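Mandelate racemase/muconate lactonizing protein (Thermobispora bispora, PDB 3VC5) probably dehydrates D-glucarate to 5-dehydro-4-deoxy-D-glucarate, as a magnesium-dependent member of the mandelate racemase/muconate lactonizing enzyme family. Local coordinates at residues A[48-53]-A[416-421]; A[37-42]-A[173-178]. All coordinates share one frame; numbering follows the deposited sequence.

Interaction 1: residues A[48-53]-A[416-421]; sequences QPWALR and CGIRTR. With PO4 (phosphate ion), chain B.
Cys-416 lies over one face of the Trp-50 indole: its CB stands 3.5 Å from the centroid of the five-membered ring, only 7° off the normal, a CH-pi contact. The sulfur reaches the same ring obliquely, SG lying 4.6 Å from the centroid. Ile-418 touches Gln-48, Trp-50 and Leu-52. Its CD1 meets Gln-48 CB at 3.8 Å and sits at the edge of the indole, while CG2 faces Leu-52. Leu-52 sends CD1 to the backbone at Arg-419 O, 3.4 Å away. No direct hydrogen bond joins the segments; instead a water oxygen accepts from Gln-48 NE2 at 3.0 Å and donates to Thr-420 O, while Gln-48 OE1 takes the backbone N of Asp-422.

Arg-421 reaches the phosphate on an extended chain, its CG turned away from the backbone N (chi1 174°); NH1 and NH2 both donate to O3, and NH2 also forms a salt bridge with Asp-423. Such packing of a C-terminal segment on the N-terminal sheet is consistent with the enolase-superfamily capping domain, built from both chain ends. Residues 416-421 connect helix 403-415 to helix 423-430 and lie against the start of strand 50-60, whose Ala-51 and Arg-53 pair with strand 25-36.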
# COMPACT_ATOMS: atom_id res chain seq x y z
N GLN A 48 14.77 30.86 -9.65
CA GLN A 48 15.24 32.06 -8.98
C GLN A 48 16.57 31.81 -8.27
O GLN A 48 16.97 30.66 -8.08
CB GLN A 48 14.19 32.58 -8.00
CG GLN A 48 12.97 33.20 -8.70
CD GLN A 48 11.76 33.21 -7.80
OE1 GLN A 48 11.23 32.15 -7.43
NE2 GLN A 48 11.30 34.41 -7.44
N PRO A 49 17.26 32.88 -7.86
CA PRO A 49 18.59 32.67 -7.28
C PRO A 49 18.58 31.97 -5.90
O PRO A 49 19.63 31.46 -5.45
CB PRO A 49 19.16 34.10 -7.13
CG PRO A 49 18.26 34.99 -7.88
CD PRO A 49 16.94 34.30 -8.10
N TRP A 50 17.44 32.00 -5.24
CA TRP A 50 17.24 31.27 -3.97
C TRP A 50 16.11 30.28 -4.14
O TRP A 50 15.04 30.64 -4.67
CB TRP A 50 16.87 32.23 -2.84
CG TRP A 50 17.91 33.26 -2.55
CD1 TRP A 50 17.92 34.58 -2.98
CD2 TRP A 50 19.12 33.08 -1.80
NE1 TRP A 50 19.05 35.22 -2.50
CE2 TRP A 50 19.80 34.32 -1.78
CE3 TRP A 50 19.69 31.99 -1.12
CZ2 TRP A 50 21.03 34.49 -1.13
CZ3 TRP A 50 20.90 32.15 -0.47
CH2 TRP A 50 21.55 33.41 -0.48
N ALA A 51 16.33 29.05 -3.67
CA ALA A 51 15.28 28.05 -3.55
C ALA A 51 14.91 27.98 -2.06
O ALA A 51 15.77 28.15 -1.19
CB ALA A 51 15.75 26.68 -4.05
N LEU A 52 13.63 27.77 -1.77
CA LEU A 52 13.12 27.76 -0.39
C LEU A 52 12.77 26.32 0.03
O LEU A 52 12.29 25.52 -0.79
CB LEU A 52 11.83 28.58 -0.35
CG LEU A 52 11.91 30.01 -0.91
CD1 LEU A 52 10.57 30.72 -0.81
CD2 LEU A 52 13.02 30.82 -0.22
N ARG A 53 12.93 26.03 1.31
CA ARG A 53 12.49 24.76 1.91
C ARG A 53 12.06 25.05 3.33
O ARG A 53 12.40 26.11 3.89
CB ARG A 53 13.59 23.68 1.93
CG ARG A 53 14.09 23.24 0.55
CD ARG A 53 13.04 22.51 -0.27
NE ARG A 53 13.04 21.06 -0.05
CZ ARG A 53 12.22 20.23 -0.70
NH1 ARG A 53 11.37 20.74 -1.59
NH2 ARG A 53 12.22 18.91 -0.45
N CYS A 416 16.56 36.93 1.94
CA CYS A 416 16.77 36.59 0.53
C CYS A 416 15.76 37.29 -0.38
O CYS A 416 15.94 37.32 -1.61
CB CYS A 416 16.74 35.08 0.33
SG CYS A 416 15.06 34.37 0.35
N GLY A 417 14.70 37.84 0.21
CA GLY A 417 13.73 38.63 -0.54
C GLY A 417 12.76 37.80 -1.37
O GLY A 417 12.04 38.35 -2.21
N ILE A 418 12.74 36.48 -1.15
CA ILE A 418 11.80 35.60 -1.87
C ILE A 418 10.98 34.83 -0.86
O ILE A 418 11.52 34.33 0.12
CB ILE A 418 12.52 34.61 -2.84
CG1 ILE A 418 13.30 35.39 -3.91
CG2 ILE A 418 11.51 33.68 -3.51
CD1 ILE A 418 14.15 34.54 -4.79
N ARG A 419 9.67 34.75 -1.08
CA ARG A 419 8.79 34.06 -0.14
C ARG A 419 7.96 32.97 -0.78
O ARG A 419 7.49 32.07 -0.09
CB ARG A 419 7.87 35.05 0.57
CG ARG A 419 8.61 35.96 1.55
CD ARG A 419 9.08 35.16 2.74
NE ARG A 419 9.88 35.90 3.73
CZ ARG A 419 11.22 35.91 3.75
NH1 ARG A 419 11.91 35.28 2.81
NH2 ARG A 419 11.86 36.55 4.72
N THR A 420 7.81 33.03 -2.10
CA THR A 420 7.06 32.00 -2.86
C THR A 420 7.74 31.82 -4.21
O THR A 420 8.01 32.81 -4.91
CB THR A 420 5.57 32.38 -3.08
OG1 THR A 420 4.92 32.47 -1.82
CG2 THR A 420 4.86 31.35 -3.92
N ARG A 421 7.99 30.56 -4.58
CA ARG A 421 8.63 30.25 -5.85
C ARG A 421 7.82 30.83 -7.00
O ARG A 421 6.59 30.62 -7.08
CB ARG A 421 8.78 28.73 -6.00
CG ARG A 421 9.32 28.36 -7.37
CD ARG A 421 9.54 26.87 -7.51
NE ARG A 421 10.00 26.55 -8.85
CZ ARG A 421 10.19 25.31 -9.32
NH1 ARG A 421 9.95 24.25 -8.57
NH2 ARG A 421 10.62 25.14 -10.58
P PO4 B . 11.88 21.98 -11.70
O1 PO4 B . 12.11 23.03 -12.72
O2 PO4 B . 13.13 21.98 -10.84
O3 PO4 B . 10.72 22.30 -10.86
O4 PO4 B . 11.69 20.73 -12.38
O HOH W 1 8.84 35.21 -5.93

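Interaction 2: residues A[37-42]-A[173-178]. With PO4 (phosphate ion), chain B.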
# COMPACT_ATOMS: atom_id res chain seq x y z
N ASP A 37 20.61 28.65 -5.93
CA ASP A 37 20.23 27.77 -7.02
C ASP A 37 20.66 28.46 -8.31
O ASP A 37 20.45 29.66 -8.44
CB ASP A 37 18.69 27.65 -7.04
CG ASP A 37 18.19 26.42 -7.79
OD1 ASP A 37 18.96 25.45 -7.96
OD2 ASP A 37 17.00 26.39 -8.17
N PRO A 38 21.23 27.71 -9.27
CA PRO A 38 21.59 28.34 -10.57
C PRO A 38 20.36 28.69 -11.41
O PRO A 38 19.24 28.29 -11.06
CB PRO A 38 22.44 27.26 -11.26
CG PRO A 38 22.84 26.29 -10.19
CD PRO A 38 21.68 26.30 -9.20
N PRO A 39 20.57 29.42 -12.54
CA PRO A 39 19.46 29.86 -13.41
C PRO A 39 19.05 28.73 -14.38
O PRO A 39 19.24 28.80 -15.60
CB PRO A 39 20.06 31.07 -14.15
CG PRO A 39 21.53 30.77 -14.20
CD PRO A 39 21.83 30.10 -12.86
N LEU A 40 18.46 27.69 -13.79
CA LEU A 40 18.00 26.53 -14.52
C LEU A 40 16.68 26.87 -15.25
O LEU A 40 15.72 27.34 -14.64
CB LEU A 40 17.80 25.37 -13.54
CG LEU A 40 18.99 25.05 -12.64
CD1 LEU A 40 18.66 23.85 -11.69
CD2 LEU A 40 20.25 24.78 -13.43
N LEU A 41 16.67 26.69 -16.57
CA LEU A 41 15.53 27.05 -17.39
C LEU A 41 14.52 25.90 -17.44
O LEU A 41 14.89 24.73 -17.40
CB LEU A 41 16.02 27.39 -18.81
CG LEU A 41 16.94 28.62 -18.88
CD1 LEU A 41 17.71 28.62 -20.18
CD2 LEU A 41 16.08 29.87 -18.82
N ASN A 42 13.24 26.23 -17.56
CA ASN A 42 12.24 25.20 -17.69
C ASN A 42 11.02 25.80 -18.41
O ASN A 42 11.05 26.97 -18.83
CB ASN A 42 11.89 24.61 -16.29
CG ASN A 42 11.29 25.65 -15.37
OD1 ASN A 42 10.76 26.67 -15.83
ND2 ASN A 42 11.36 25.40 -14.06
N ALA A 173 24.72 31.39 -17.85
CA ALA A 173 26.01 31.25 -17.18
C ALA A 173 25.87 31.62 -15.70
O ALA A 173 26.62 31.13 -14.84
CB ALA A 173 27.03 32.12 -17.85
N GLY A 174 24.92 32.50 -15.40
CA GLY A 174 24.68 32.96 -14.02
C GLY A 174 23.40 33.75 -14.00
O GLY A 174 22.81 34.00 -15.06
N HIS A 175 22.95 34.15 -12.81
CA HIS A 175 21.80 35.05 -12.69
C HIS A 175 22.22 36.43 -13.12
O HIS A 175 23.31 36.86 -12.75
CB HIS A 175 21.32 35.07 -11.25
CG HIS A 175 20.60 33.81 -10.88
ND1 HIS A 175 19.29 33.56 -11.24
CD2 HIS A 175 21.04 32.69 -10.25
CE1 HIS A 175 18.94 32.35 -10.82
NE2 HIS A 175 20.00 31.79 -10.24
N PRO A 176 21.39 37.12 -13.93
CA PRO A 176 21.80 38.45 -14.41
C PRO A 176 22.11 39.32 -13.21
O PRO A 176 21.38 39.30 -12.22
CB PRO A 176 20.53 38.96 -15.11
CG PRO A 176 19.92 37.70 -15.67
CD PRO A 176 20.12 36.69 -14.54
N GLY A 177 23.21 40.07 -13.29
CA GLY A 177 23.57 40.95 -12.19
C GLY A 177 24.32 40.28 -11.05
O GLY A 177 24.66 40.95 -10.08
N LYS A 178 24.59 38.97 -11.16
CA LYS A 178 25.23 38.18 -10.09
C LYS A 178 26.44 37.37 -10.61
O LYS A 178 26.60 37.23 -11.82
CB LYS A 178 24.21 37.23 -9.49
CG LYS A 178 22.90 37.89 -9.04
CD LYS A 178 22.02 36.83 -8.31
CE LYS A 178 20.75 37.36 -7.62
NZ LYS A 178 20.52 38.80 -7.82
P PO4 B . 11.88 21.98 -11.70
O1 PO4 B . 12.11 23.03 -12.72
O2 PO4 B . 13.13 21.98 -10.84
O3 PO4 B . 10.72 22.30 -10.86
O4 PO4 B . 11.69 20.73 -12.38
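His-175 NE2 donates to the backbone oxygen Asp-37 O over 2.8 Å, with an N-H...O angle of 151°. The donor lies in the carbonyl plane, and the acceptor is close to the imidazole plane. ND1 of the same ring is hydrogen-bonded to Tyr-426 OH, so both ring nitrogens have partners and rotation of the ring is restrained.

Pro-39 covers one face of the imidazole. Its CB stands 3.9 Å from the ring centroid, 17° off the normal, a CH-pi contact offset toward the CE1 and ND1 rim, and its CD comes within 3.6 Å of NE2. Pro-39 CG continues to the peptide carbon Gly-174 C at 3.5 Å. The imidazole is swung over to this proline with CG anti to the carbonyl carbon (chi1 -74°). Pro-39 is itself the centre of an inverse gamma turn, closed by a weak bond from Leu-40 N to Pro-38 O. An alanine in place of His-175 would probably leave Asp-37 O without this donor and Tyr-426 OH without its ring partner, and open a gap over Pro-39.

Farther along, Asn-42 ND2 donates to O1 of a phosphate, probably from the crystallisation liquor, at 2.8 Å, and is also hydrogen-bonded to Asp-423 OD2. Through NE2, a side chain of loop 173-178 satisfies a main-chain acceptor of residues 37-42, a bond that does not settle the ring's charge.

Interactions 1 and 2 have centres 13 Å apart and interleave along the chain, 37-42 and 48-53 preceding 173-178 and 416-421. They meet at Gln-48 and Pro-49: Pro-49 O lies 3.0 Å from Asp-37 N, a probable hydrogen bond, and Gln-48 C packs 3.5 Å from His-175 CE1. Tyr-426 of helix 423-430 is shared too, touching Gln-48 and Pro-49 and hydrogen-bonded through OH to His-175 ND1. Both contacts reach one phosphate, probably a crystallisation ion, through Arg-421 and Asn-42. Lys-211, a predicted proton acceptor, also binds it; the Arg-421 side chain is about 7 Å from those of Lys-211 and His-338, the other predicted acceptor, consistent with an anion site at the active centre.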